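Local structure of AlyGC (Glaciecola chathamensis, 5GKD) at residues Gly515-Ala520 and Asn549-Asn554; Tyr561-Ala566 and Asp588-Asn593; Asp579-His584 and Asn611-Asp616; Asn643-Val648 and Thr671-Asn676. The protein is an alginate lyase of polysaccharide lyase family 6 that probably cleaves alginate chains by beta-elimination at a calcium-containing site. All coordinates share one frame; numbering follows the deposited sequence.

Contact 1: residues Gly515-Ala520 and Asn549-Asn554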
# COMPACT_ATOMS: atom_id res chain seq x y z
N GLY A 515 -10.74 7.18 -28.42
CA GLY A 515 -10.38 6.70 -29.74
C GLY A 515 -9.00 6.11 -29.89
O GLY A 515 -8.49 6.04 -31.00
N VAL A 516 -8.37 5.68 -28.83
CA VAL A 516 -7.02 5.19 -28.95
C VAL A 516 -7.05 3.68 -29.14
O VAL A 516 -8.05 3.02 -28.90
CB VAL A 516 -6.15 5.59 -27.73
CG1 VAL A 516 -6.34 7.06 -27.40
CG2 VAL A 516 -6.45 4.71 -26.53
N TYR A 517 -5.92 3.14 -29.57
CA TYR A 517 -5.78 1.71 -29.80
C TYR A 517 -4.52 1.24 -29.10
O TYR A 517 -3.44 1.78 -29.34
CB TYR A 517 -5.73 1.42 -31.31
CG TYR A 517 -5.88 -0.03 -31.66
CD1 TYR A 517 -4.81 -0.92 -31.52
CD2 TYR A 517 -7.09 -0.53 -32.15
CE1 TYR A 517 -4.94 -2.26 -31.84
CE2 TYR A 517 -7.23 -1.88 -32.47
CZ TYR A 517 -6.14 -2.74 -32.31
OH TYR A 517 -6.26 -4.07 -32.63
N VAL A 518 -4.66 0.26 -28.22
CA VAL A 518 -3.53 -0.24 -27.44
C VAL A 518 -3.35 -1.71 -27.75
O VAL A 518 -4.28 -2.50 -27.54
CB VAL A 518 -3.70 -0.03 -25.93
CG1 VAL A 518 -2.50 -0.63 -25.19
CG2 VAL A 518 -3.81 1.44 -25.59
N ASP A 519 -2.17 -2.06 -28.22
CA ASP A 519 -1.75 -3.44 -28.42
C ASP A 519 -0.60 -3.68 -27.44
O ASP A 519 0.49 -3.14 -27.62
CB ASP A 519 -1.33 -3.67 -29.87
CG ASP A 519 -0.77 -5.06 -30.12
OD1 ASP A 519 -0.81 -5.92 -29.23
OD2 ASP A 519 -0.27 -5.29 -31.25
N ALA A 520 -0.86 -4.49 -26.42
CA ALA A 520 0.11 -4.78 -25.36
C ALA A 520 1.00 -5.98 -25.68
O ALA A 520 1.59 -6.55 -24.75
CB ALA A 520 -0.62 -5.02 -24.04
N ASN A 549 -14.53 5.01 -27.03
CA ASN A 549 -14.18 4.71 -28.43
C ASN A 549 -12.82 4.04 -28.57
O ASN A 549 -12.15 4.21 -29.59
CB ASN A 549 -14.21 5.98 -29.28
CG ASN A 549 -15.47 6.79 -29.08
OD1 ASN A 549 -15.42 7.95 -28.69
ND2 ASN A 549 -16.61 6.17 -29.35
N SER A 550 -12.37 3.29 -27.57
CA SER A 550 -11.01 2.80 -27.58
C SER A 550 -10.98 1.29 -27.63
O SER A 550 -11.95 0.61 -27.32
CB SER A 550 -10.23 3.31 -26.36
OG SER A 550 -10.17 4.72 -26.37
N THR A 551 -9.82 0.77 -28.01
CA THR A 551 -9.63 -0.66 -28.17
C THR A 551 -8.36 -1.08 -27.47
O THR A 551 -7.33 -0.42 -27.59
CB THR A 551 -9.55 -1.03 -29.67
OG1 THR A 551 -10.72 -0.54 -30.34
CG2 THR A 551 -9.47 -2.54 -29.84
N PHE A 552 -8.43 -2.19 -26.74
CA PHE A 552 -7.31 -2.66 -25.93
C PHE A 552 -7.19 -4.16 -26.16
O PHE A 552 -8.14 -4.90 -25.88
CB PHE A 552 -7.53 -2.33 -24.44
CG PHE A 552 -7.83 -0.87 -24.18
CD1 PHE A 552 -9.13 -0.41 -24.19
CD2 PHE A 552 -6.81 0.03 -23.92
CE1 PHE A 552 -9.41 0.91 -23.95
CE2 PHE A 552 -7.09 1.36 -23.69
CZ PHE A 552 -8.39 1.80 -23.71
N GLU A 553 -6.04 -4.60 -26.67
CA GLU A 553 -5.89 -5.98 -27.10
C GLU A 553 -4.57 -6.57 -26.64
O GLU A 553 -3.57 -5.87 -26.48
CB GLU A 553 -5.93 -6.11 -28.62
CG GLU A 553 -7.29 -5.95 -29.23
CD GLU A 553 -7.27 -6.22 -30.73
OE1 GLU A 553 -6.16 -6.40 -31.28
OE2 GLU A 553 -8.36 -6.25 -31.34
N ASN A 554 -4.59 -7.89 -26.47
CA ASN A 554 -3.37 -8.69 -26.32
C ASN A 554 -2.65 -8.38 -25.01
O ASN A 554 -1.42 -8.25 -24.97
CB ASN A 554 -2.45 -8.50 -27.52
CG ASN A 554 -3.10 -8.96 -28.82
OD1 ASN A 554 -3.76 -9.99 -28.87
ND2 ASN A 554 -2.92 -8.17 -29.88
O HOH W 1 0.94 -8.98 -23.67
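Ser550 OG is gripped from two directions: it accepts the backbone N-H of Val516, with N and OG 3.2 Å apart, and it is also hydrogen-bonded to the carbonyl of Lys548 two residues earlier in the chain. With OG beside its own backbone N and anti to the carbonyl carbon (chi1 -61°), the hydroxyl is turned across to residues 515-520. The bond lies at a turn of a parallel beta-helix, the fold of the pectate lyase-like clan. Strands 517-519 and 551-554 come from successive coils, their axes 4.8 Å apart and only 10° from parallel. Backbone bonds join Thr551 N to Val516 O, Val518 N to Thr551 O, Glu553 N to Val518 O and Ala520 N to Glu553 O. On the more exposed face the Tyr517 ring slants across Thr551, its CE2 3.5 Å from the methyl CG2. Tyr517 OH then makes a weak hydrogen bond to Glu553 OE1 at 2.7 Å. On the buried face Val518 CB lies 3.7 Å from CD2 of Phe552, whose ring also meets those of Phe563 and Phe582. Towards the end of the strands Asn554 ND2 donates to Asp519 OD1 at 3.2 Å from well above the carboxylate plane, and Thr521 OG1 is hydrogen-bonded to the same oxygen. Beyond it one water donates to Ala520 O at 2.7 Å and to Asn554 O at 2.8 Å.

Contact 2: residues Tyr561-Ala566 and Asp588-Asn593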
# COMPACT_ATOMS: atom_id res chain seq x y z
N TYR A 561 -2.37 -10.35 -16.27
CA TYR A 561 -2.15 -9.06 -16.92
C TYR A 561 -3.47 -8.31 -16.84
O TYR A 561 -4.38 -8.55 -17.64
CB TYR A 561 -1.70 -9.25 -18.36
CG TYR A 561 -1.10 -8.04 -19.03
CD1 TYR A 561 -1.39 -6.75 -18.59
CD2 TYR A 561 -0.23 -8.19 -20.10
CE1 TYR A 561 -0.83 -5.65 -19.21
CE2 TYR A 561 0.34 -7.10 -20.71
CZ TYR A 561 0.04 -5.84 -20.27
OH TYR A 561 0.61 -4.76 -20.90
N HIS A 562 -3.57 -7.39 -15.89
CA HIS A 562 -4.80 -6.66 -15.63
C HIS A 562 -4.89 -5.41 -16.48
O HIS A 562 -3.88 -4.79 -16.84
CB HIS A 562 -4.88 -6.27 -14.15
CG HIS A 562 -4.54 -7.40 -13.23
ND1 HIS A 562 -5.32 -8.53 -13.14
CD2 HIS A 562 -3.51 -7.57 -12.38
CE1 HIS A 562 -4.77 -9.36 -12.26
NE2 HIS A 562 -3.67 -8.80 -11.79
N PHE A 563 -6.12 -5.02 -16.79
CA PHE A 563 -6.30 -3.76 -17.49
C PHE A 563 -6.20 -2.56 -16.53
O PHE A 563 -5.48 -1.60 -16.82
CB PHE A 563 -7.65 -3.74 -18.23
CG PHE A 563 -7.96 -2.42 -18.85
CD1 PHE A 563 -7.34 -2.03 -20.02
CD2 PHE A 563 -8.85 -1.56 -18.24
CE1 PHE A 563 -7.62 -0.80 -20.59
CE2 PHE A 563 -9.13 -0.34 -18.80
CZ PHE A 563 -8.51 0.05 -19.97
N PHE A 564 -6.93 -2.60 -15.41
CA PHE A 564 -6.90 -1.50 -14.45
C PHE A 564 -6.77 -2.03 -13.03
O PHE A 564 -7.59 -2.84 -12.60
CB PHE A 564 -8.13 -0.59 -14.54
CG PHE A 564 -8.07 0.59 -13.60
CD1 PHE A 564 -7.39 1.74 -13.95
CD2 PHE A 564 -8.64 0.52 -12.33
CE1 PHE A 564 -7.30 2.81 -13.08
CE2 PHE A 564 -8.55 1.59 -11.45
CZ PHE A 564 -7.88 2.74 -11.83
N ASP A 565 -5.78 -1.53 -12.29
CA ASP A 565 -5.48 -1.98 -10.94
C ASP A 565 -5.49 -0.78 -10.00
O ASP A 565 -4.60 0.07 -10.07
CB ASP A 565 -4.13 -2.70 -10.90
CG ASP A 565 -3.90 -3.45 -9.58
OD1 ASP A 565 -4.87 -3.93 -8.97
OD2 ASP A 565 -2.74 -3.57 -9.16
N ALA A 566 -6.50 -0.69 -9.14
CA ALA A 566 -6.61 0.41 -8.19
C ALA A 566 -5.63 0.22 -7.04
O ALA A 566 -5.52 -0.87 -6.49
CB ALA A 566 -8.04 0.51 -7.65
N ASP A 588 -7.78 -9.31 -14.57
CA ASP A 588 -9.09 -8.69 -14.48
C ASP A 588 -9.12 -7.42 -15.32
O ASP A 588 -8.09 -6.86 -15.69
CB ASP A 588 -9.45 -8.34 -13.04
CG ASP A 588 -9.35 -9.53 -12.11
OD1 ASP A 588 -10.04 -10.55 -12.34
OD2 ASP A 588 -8.58 -9.45 -11.15
N LEU A 589 -10.34 -6.97 -15.61
CA LEU A 589 -10.53 -5.67 -16.26
C LEU A 589 -10.37 -4.54 -15.25
O LEU A 589 -9.47 -3.70 -15.39
CB LEU A 589 -11.91 -5.62 -16.91
CG LEU A 589 -12.13 -5.35 -18.40
CD1 LEU A 589 -13.19 -4.27 -18.58
CD2 LEU A 589 -10.86 -5.01 -19.14
N PHE A 590 -11.24 -4.48 -14.24
CA PHE A 590 -11.19 -3.44 -13.22
C PHE A 590 -11.07 -4.08 -11.84
O PHE A 590 -11.95 -4.84 -11.43
CB PHE A 590 -12.42 -2.52 -13.30
CG PHE A 590 -12.43 -1.64 -14.52
CD1 PHE A 590 -11.75 -0.45 -14.52
CD2 PHE A 590 -13.09 -2.04 -15.67
CE1 PHE A 590 -11.75 0.35 -15.64
CE2 PHE A 590 -13.10 -1.24 -16.78
CZ PHE A 590 -12.42 -0.04 -16.76
N ARG A 591 -9.98 -3.78 -11.15
CA ARG A 591 -9.72 -4.31 -9.82
C ARG A 591 -10.02 -3.19 -8.82
O ARG A 591 -9.18 -2.32 -8.58
CB ARG A 591 -8.29 -4.82 -9.72
CG ARG A 591 -8.08 -6.11 -10.49
CD ARG A 591 -6.64 -6.33 -10.89
NE ARG A 591 -5.76 -6.52 -9.75
CZ ARG A 591 -5.71 -7.64 -9.04
NH1 ARG A 591 -6.49 -8.66 -9.34
NH2 ARG A 591 -4.87 -7.74 -8.01
N LEU A 592 -11.23 -3.23 -8.25
CA LEU A 592 -11.77 -2.20 -7.36
C LEU A 592 -12.18 -2.80 -6.03
O LEU A 592 -13.20 -2.42 -5.45
CB LEU A 592 -12.96 -1.49 -7.99
CG LEU A 592 -12.81 -0.36 -9.00
CD1 LEU A 592 -11.44 0.27 -9.03
CD2 LEU A 592 -13.25 -0.79 -10.36
N ASN A 593 -11.38 -3.74 -5.54
CA ASN A 593 -11.71 -4.55 -4.38
C ASN A 593 -10.55 -4.63 -3.40
O ASN A 593 -10.30 -5.68 -2.80
CB ASN A 593 -12.11 -5.96 -4.81
CG ASN A 593 -10.97 -6.68 -5.49
OD1 ASN A 593 -10.05 -6.04 -6.01
ND2 ASN A 593 -11.00 -8.00 -5.47
O HOH W 2 -2.63 -5.78 -7.48
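Residues 561-566 and 588-593 run parallel in register, the CA atoms of Phe564 and Phe590 4.9 Å apart, and the hydrogen bonds from Phe563 N to Asp588 O and from Phe564 N to Leu589 O bracket a corner of the chain at Phe563, after which Arg591 N binds Phe564 O and Ala566 N binds Arg591 O. Arg591 dominates the partly exposed face. Its guanidinium lies flat on the His562 ring, centres 3.8 Å apart and planes at 13°, while its CD also rests over the same ring. The imidazole is held from its edge, because Asp588 N donates in the ring plane to His562 ND1 at 3.0 Å. A bend at chi3 (66°) brings Arg591 NE to Asp565 OD1 at 2.8 Å, an oxygen that also has a salt bridge to Lys594. In the guanidinium plane, NH1 of Arg591 reaches Asp588 OD2 at 2.9 Å, and a water links NH2 to Asp565 OD2. An alanine in place of Arg591 would probably leave the Asp588 carboxylate without its close cation and strip the flat guanidinium, with CD, from that face of His562. The two strands are neighbours in one sheet of the parallel beta-helix, and their other face is turned into its apolar interior. There Phe563 directs its ring edge at the face of Phe590 in an offset T-shaped pair, centroids 5.6 Å apart and planes at 75°. Phe590 CD1 lies 3.6 Å from Phe564 CB, and Leu592 CD1 lies 3.7 Å from Ala566 CB.

Contact 3: residues Asp579-His584 and Asn611-Asp616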
# COMPACT_ATOMS: atom_id res chain seq x y z
N ASP A 579 -18.48 2.61 -25.41
CA ASP A 579 -18.20 2.29 -26.82
C ASP A 579 -16.75 1.83 -27.03
O ASP A 579 -16.04 2.35 -27.88
CB ASP A 579 -18.49 3.51 -27.72
CG ASP A 579 -19.87 4.11 -27.45
OD1 ASP A 579 -20.86 3.38 -27.61
OD2 ASP A 579 -19.97 5.29 -27.08
N SER A 580 -16.31 0.86 -26.23
CA SER A 580 -14.92 0.44 -26.23
C SER A 580 -14.81 -1.08 -26.31
O SER A 580 -15.73 -1.81 -25.93
CB SER A 580 -14.17 0.97 -24.98
OG SER A 580 -14.12 2.39 -24.99
N GLN A 581 -13.68 -1.56 -26.83
CA GLN A 581 -13.50 -2.99 -27.02
C GLN A 581 -12.27 -3.48 -26.27
O GLN A 581 -11.25 -2.80 -26.21
CB GLN A 581 -13.33 -3.36 -28.50
CG GLN A 581 -13.78 -2.29 -29.48
CD GLN A 581 -15.23 -1.91 -29.36
OE1 GLN A 581 -16.05 -2.74 -29.13
NE2 GLN A 581 -15.54 -0.65 -29.53
N PHE A 582 -12.37 -4.69 -25.73
CA PHE A 582 -11.30 -5.30 -24.96
C PHE A 582 -11.19 -6.74 -25.40
O PHE A 582 -12.20 -7.45 -25.41
CB PHE A 582 -11.59 -5.21 -23.45
CG PHE A 582 -11.89 -3.82 -22.97
CD1 PHE A 582 -13.14 -3.26 -23.16
CD2 PHE A 582 -10.92 -3.07 -22.32
CE1 PHE A 582 -13.41 -1.97 -22.72
CE2 PHE A 582 -11.19 -1.79 -21.87
CZ PHE A 582 -12.43 -1.24 -22.06
N LYS A 583 -10.00 -7.19 -25.73
CA LYS A 583 -9.83 -8.55 -26.15
C LYS A 583 -8.52 -9.20 -25.76
O LYS A 583 -7.49 -8.63 -25.93
CB LYS A 583 -10.03 -8.64 -27.66
CG LYS A 583 -10.17 -10.04 -28.18
CD LYS A 583 -10.61 -10.08 -29.64
CE LYS A 583 -11.75 -11.05 -29.85
NZ LYS A 583 -11.66 -11.79 -31.13
N HIS A 584 -8.59 -10.42 -25.27
CA HIS A 584 -7.43 -11.22 -24.87
C HIS A 584 -6.65 -10.69 -23.69
O HIS A 584 -5.56 -10.20 -23.86
CB HIS A 584 -6.47 -11.50 -26.02
CG HIS A 584 -7.11 -12.02 -27.26
ND1 HIS A 584 -7.82 -13.20 -27.31
CD2 HIS A 584 -7.14 -11.53 -28.52
CE1 HIS A 584 -8.25 -13.40 -28.53
NE2 HIS A 584 -7.85 -12.41 -29.28
N ASN A 611 -22.28 0.01 -23.89
CA ASN A 611 -22.08 -0.09 -25.34
C ASN A 611 -20.69 -0.59 -25.69
O ASN A 611 -20.07 -0.15 -26.66
CB ASN A 611 -22.34 1.26 -26.03
CG ASN A 611 -23.76 1.76 -25.82
OD1 ASN A 611 -24.73 0.99 -25.89
ND2 ASN A 611 -23.89 3.05 -25.54
N SER A 612 -20.18 -1.50 -24.89
CA SER A 612 -18.80 -1.93 -25.02
C SER A 612 -18.76 -3.42 -25.26
O SER A 612 -19.77 -4.12 -25.16
CB SER A 612 -18.00 -1.54 -23.77
OG SER A 612 -17.92 -0.13 -23.69
N ASN A 613 -17.57 -3.91 -25.58
CA ASN A 613 -17.40 -5.30 -25.98
C ASN A 613 -16.14 -5.85 -25.33
O ASN A 613 -15.07 -5.26 -25.45
CB ASN A 613 -17.34 -5.40 -27.51
CG ASN A 613 -17.52 -6.80 -27.99
OD1 ASN A 613 -16.68 -7.65 -27.76
ND2 ASN A 613 -18.64 -7.06 -28.66
N VAL A 614 -16.28 -6.98 -24.65
CA VAL A 614 -15.21 -7.63 -23.92
C VAL A 614 -15.19 -9.09 -24.31
O VAL A 614 -16.21 -9.78 -24.18
CB VAL A 614 -15.39 -7.50 -22.39
CG1 VAL A 614 -14.30 -8.26 -21.66
CG2 VAL A 614 -15.44 -6.03 -21.97
N SER A 615 -14.03 -9.59 -24.75
CA SER A 615 -13.93 -10.96 -25.23
C SER A 615 -12.61 -11.59 -24.82
O SER A 615 -11.54 -10.99 -24.98
CB SER A 615 -14.07 -10.99 -26.76
OG SER A 615 -14.16 -12.33 -27.21
N ASP A 616 -12.69 -12.82 -24.31
CA ASP A 616 -11.52 -13.61 -23.91
C ASP A 616 -10.76 -12.92 -22.77
O ASP A 616 -9.56 -12.62 -22.86
CB ASP A 616 -10.61 -13.90 -25.11
CG ASP A 616 -9.51 -14.89 -24.79
OD1 ASP A 616 -9.68 -15.69 -23.84
OD2 ASP A 616 -8.46 -14.86 -25.48
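Asn611 lies side by side with Asp579, amide and carboxylate planes only 6° apart, and its carbonyl O receives a CA-H contact from Asp579 CA at 3.1 Å. Next, Ser612 OG accepts the N-H of Ser580, N to OG 3.2 Å, and is hydrogen-bonded to the Glu610 carbonyl as well. Asn613 donates N-H to Ser580 O and accepts from Phe582 N, while Gln581 OE1 approaches its CB to 3.4 Å. Val614 points to the buried face, where its CG2 is 3.8 Å from CD1 of Phe582, a ring that also packs on Phe552 and Phe563. Ser615 bonds through N to Phe582 O and through O to His584 N. At Asp616, CG is anti to the backbone N (chi1 -171°), on the side of His584, and OD2 uses its anti lone pair to accept ND1-H at 2.6 Å. The accepting oxygen lies in the imidazole plane, while the carboxylate as a whole is turned 83° to the ring. An alanine at His584 would probably leave Asp616 OD2 without this donor and its carboxylate freer to turn. Like residues aligned across strands nearly parallel, as Ser580 and Ser612 are, are typical of successive coils of a parallel beta-helix.

Contact 4: residues Asn643-Val648 and Thr671-Asn676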
# COMPACT_ATOMS: atom_id res chain seq x y z
N ASN A 643 -23.87 -4.06 -23.27
CA ASN A 643 -22.55 -4.61 -23.55
C ASN A 643 -22.68 -6.04 -24.05
O ASN A 643 -23.67 -6.72 -23.80
CB ASN A 643 -21.65 -4.60 -22.30
CG ASN A 643 -21.57 -3.25 -21.63
OD1 ASN A 643 -20.91 -2.33 -22.11
ND2 ASN A 643 -22.24 -3.12 -20.51
N ILE A 644 -21.63 -6.50 -24.72
CA ILE A 644 -21.49 -7.88 -25.12
C ILE A 644 -20.24 -8.42 -24.46
O ILE A 644 -19.14 -7.89 -24.69
CB ILE A 644 -21.43 -8.05 -26.64
CG1 ILE A 644 -22.75 -7.61 -27.28
CG2 ILE A 644 -21.11 -9.48 -27.02
CD1 ILE A 644 -22.82 -6.12 -27.57
N PHE A 645 -20.39 -9.45 -23.64
CA PHE A 645 -19.28 -10.08 -22.94
C PHE A 645 -19.16 -11.52 -23.44
O PHE A 645 -20.11 -12.30 -23.30
CB PHE A 645 -19.50 -10.07 -21.42
CG PHE A 645 -19.85 -8.71 -20.83
CD1 PHE A 645 -18.93 -7.66 -20.82
CD2 PHE A 645 -21.07 -8.51 -20.20
CE1 PHE A 645 -19.25 -6.43 -20.24
CE2 PHE A 645 -21.40 -7.28 -19.62
CZ PHE A 645 -20.48 -6.24 -19.64
N ASN A 646 -18.01 -11.87 -24.02
CA ASN A 646 -17.76 -13.23 -24.51
C ASN A 646 -16.59 -13.87 -23.78
O ASN A 646 -15.52 -13.26 -23.66
CB ASN A 646 -17.46 -13.27 -26.02
CG ASN A 646 -18.50 -12.55 -26.85
OD1 ASN A 646 -19.59 -13.08 -27.09
ND2 ASN A 646 -18.14 -11.36 -27.34
N GLU A 647 -16.77 -15.11 -23.34
CA GLU A 647 -15.71 -15.91 -22.72
C GLU A 647 -15.01 -15.12 -21.61
O GLU A 647 -13.81 -14.86 -21.66
CB GLU A 647 -14.72 -16.39 -23.77
CG GLU A 647 -15.31 -17.21 -24.91
CD GLU A 647 -15.52 -18.68 -24.56
OE1 GLU A 647 -15.12 -19.11 -23.44
OE2 GLU A 647 -16.06 -19.42 -25.41
N VAL A 648 -15.78 -14.74 -20.59
CA VAL A 648 -15.31 -13.84 -19.54
C VAL A 648 -15.37 -14.55 -18.20
O VAL A 648 -16.37 -15.22 -17.88
CB VAL A 648 -16.14 -12.55 -19.51
CG1 VAL A 648 -15.79 -11.72 -18.29
CG2 VAL A 648 -15.92 -11.75 -20.77
N THR A 671 -28.38 -4.09 -17.60
CA THR A 671 -29.50 -3.94 -18.53
C THR A 671 -29.04 -4.23 -19.95
O THR A 671 -28.03 -3.68 -20.39
CB THR A 671 -30.08 -2.52 -18.40
OG1 THR A 671 -31.20 -2.53 -17.51
CG2 THR A 671 -30.45 -1.91 -19.73
N THR A 672 -29.74 -5.11 -20.65
CA THR A 672 -29.59 -5.28 -22.09
C THR A 672 -28.17 -5.72 -22.47
O THR A 672 -27.62 -5.31 -23.49
CB THR A 672 -29.97 -3.98 -22.83
OG1 THR A 672 -31.14 -3.43 -22.24
CG2 THR A 672 -30.26 -4.24 -24.29
N ASN A 673 -27.57 -6.56 -21.64
CA ASN A 673 -26.26 -7.10 -21.94
C ASN A 673 -26.40 -8.52 -22.49
O ASN A 673 -27.43 -9.16 -22.34
CB ASN A 673 -25.36 -7.14 -20.69
CG ASN A 673 -25.25 -5.79 -19.99
OD1 ASN A 673 -24.55 -4.90 -20.44
ND2 ASN A 673 -25.94 -5.66 -18.85
N GLU A 674 -25.33 -9.00 -23.11
CA GLU A 674 -25.16 -10.41 -23.43
C GLU A 674 -23.97 -10.96 -22.64
O GLU A 674 -22.86 -10.42 -22.73
CB GLU A 674 -24.92 -10.63 -24.93
CG GLU A 674 -25.97 -10.03 -25.85
CD GLU A 674 -25.62 -10.23 -27.33
OE1 GLU A 674 -24.76 -11.10 -27.63
OE2 GLU A 674 -26.20 -9.52 -28.18
N PHE A 675 -24.20 -12.03 -21.89
CA PHE A 675 -23.15 -12.76 -21.19
C PHE A 675 -23.05 -14.13 -21.86
O PHE A 675 -23.81 -15.05 -21.52
CB PHE A 675 -23.44 -12.90 -19.70
CG PHE A 675 -23.30 -11.62 -18.91
CD1 PHE A 675 -24.32 -10.67 -18.92
CD2 PHE A 675 -22.18 -11.39 -18.12
CE1 PHE A 675 -24.20 -9.51 -18.18
CE2 PHE A 675 -22.07 -10.22 -17.38
CZ PHE A 675 -23.08 -9.28 -17.41
N ASN A 676 -22.12 -14.27 -22.79
CA ASN A 676 -21.97 -15.47 -23.60
C ASN A 676 -20.81 -16.31 -23.10
O ASN A 676 -19.67 -15.84 -23.07
CB ASN A 676 -21.78 -15.10 -25.07
CG ASN A 676 -22.91 -14.22 -25.59
OD1 ASN A 676 -24.05 -14.34 -25.16
ND2 ASN A 676 -22.59 -13.32 -26.51
O HOH W 3 -26.15 -5.86 -25.93
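Asn643 and Asn673 form the tight polar part of this contact: Asn673 OD1 accepts from Asn643 ND2 at 2.9 Å and from Asn643 N at 3.0 Å, the two donors coming from opposite faces of its plane. Both have CG anti to the carbonyl carbon (chi1 -52° and -54°), and with their second torsions alike the two side chains lie side by side, amide planes almost parallel. The buried amides are satisfied in the coils on either side, Asn643 OD1 by Ser612 N and Asn673 ND2 by Asn697 OD1. Beside them Phe645 sets CD2 over one face of the Phe675 ring, towards its rim, and Phe645 CE2 comes to 3.4 Å from Phe675 CZ. The rings meet obliquely at 49°, and Phe675 meets Phe699. Backbone bonds tie Glu674 N to Asn643 O, Phe645 N to Glu674 O and Asn676 N to Phe645 O.

The opposite, partly exposed face is looser. Ile644 runs alongside Glu674, with CG1 3.9 Å from CD. Asn676 ND2 donates to Asn646 OD1 at 3.1 Å, and more weakly to Glu674 OE1 at 3.3 Å within its own strand. At the corner that follows, Glu647 points away to a salt bridge with Lys650, while a water donates to Thr672 O at 2.9 Å. Asparagines lined up at an inner turn, next to phenylalanines aligned from coil to coil, are a recognised feature of the parallel beta-helix.

Contacts 1, 3 and 4 join strands of the same sheet. Contact 3 adjoins the other two, because strand 551-555 neighbours 581-585 and strand 613-617 neighbours 644-648, but contacts 1 and 4 do not touch. Contact 2 belongs to a different sheet, reached after the chain leaves strands 551-555 and 581-585, and is the most buried. Its Phe563 meets Phe552 of contact 1 and Phe582 of contact 3 in the interior. The polar chemistry varies: an ion-pair network in contact 2, serine hydroxyls at the turns of contacts 1 and 3, and hydrogen-bonded asparagine amides in contact 4. The outer faces of contacts 1, 3 and 4 are mainly polar and at least partly exposed, Ile644 being apolar.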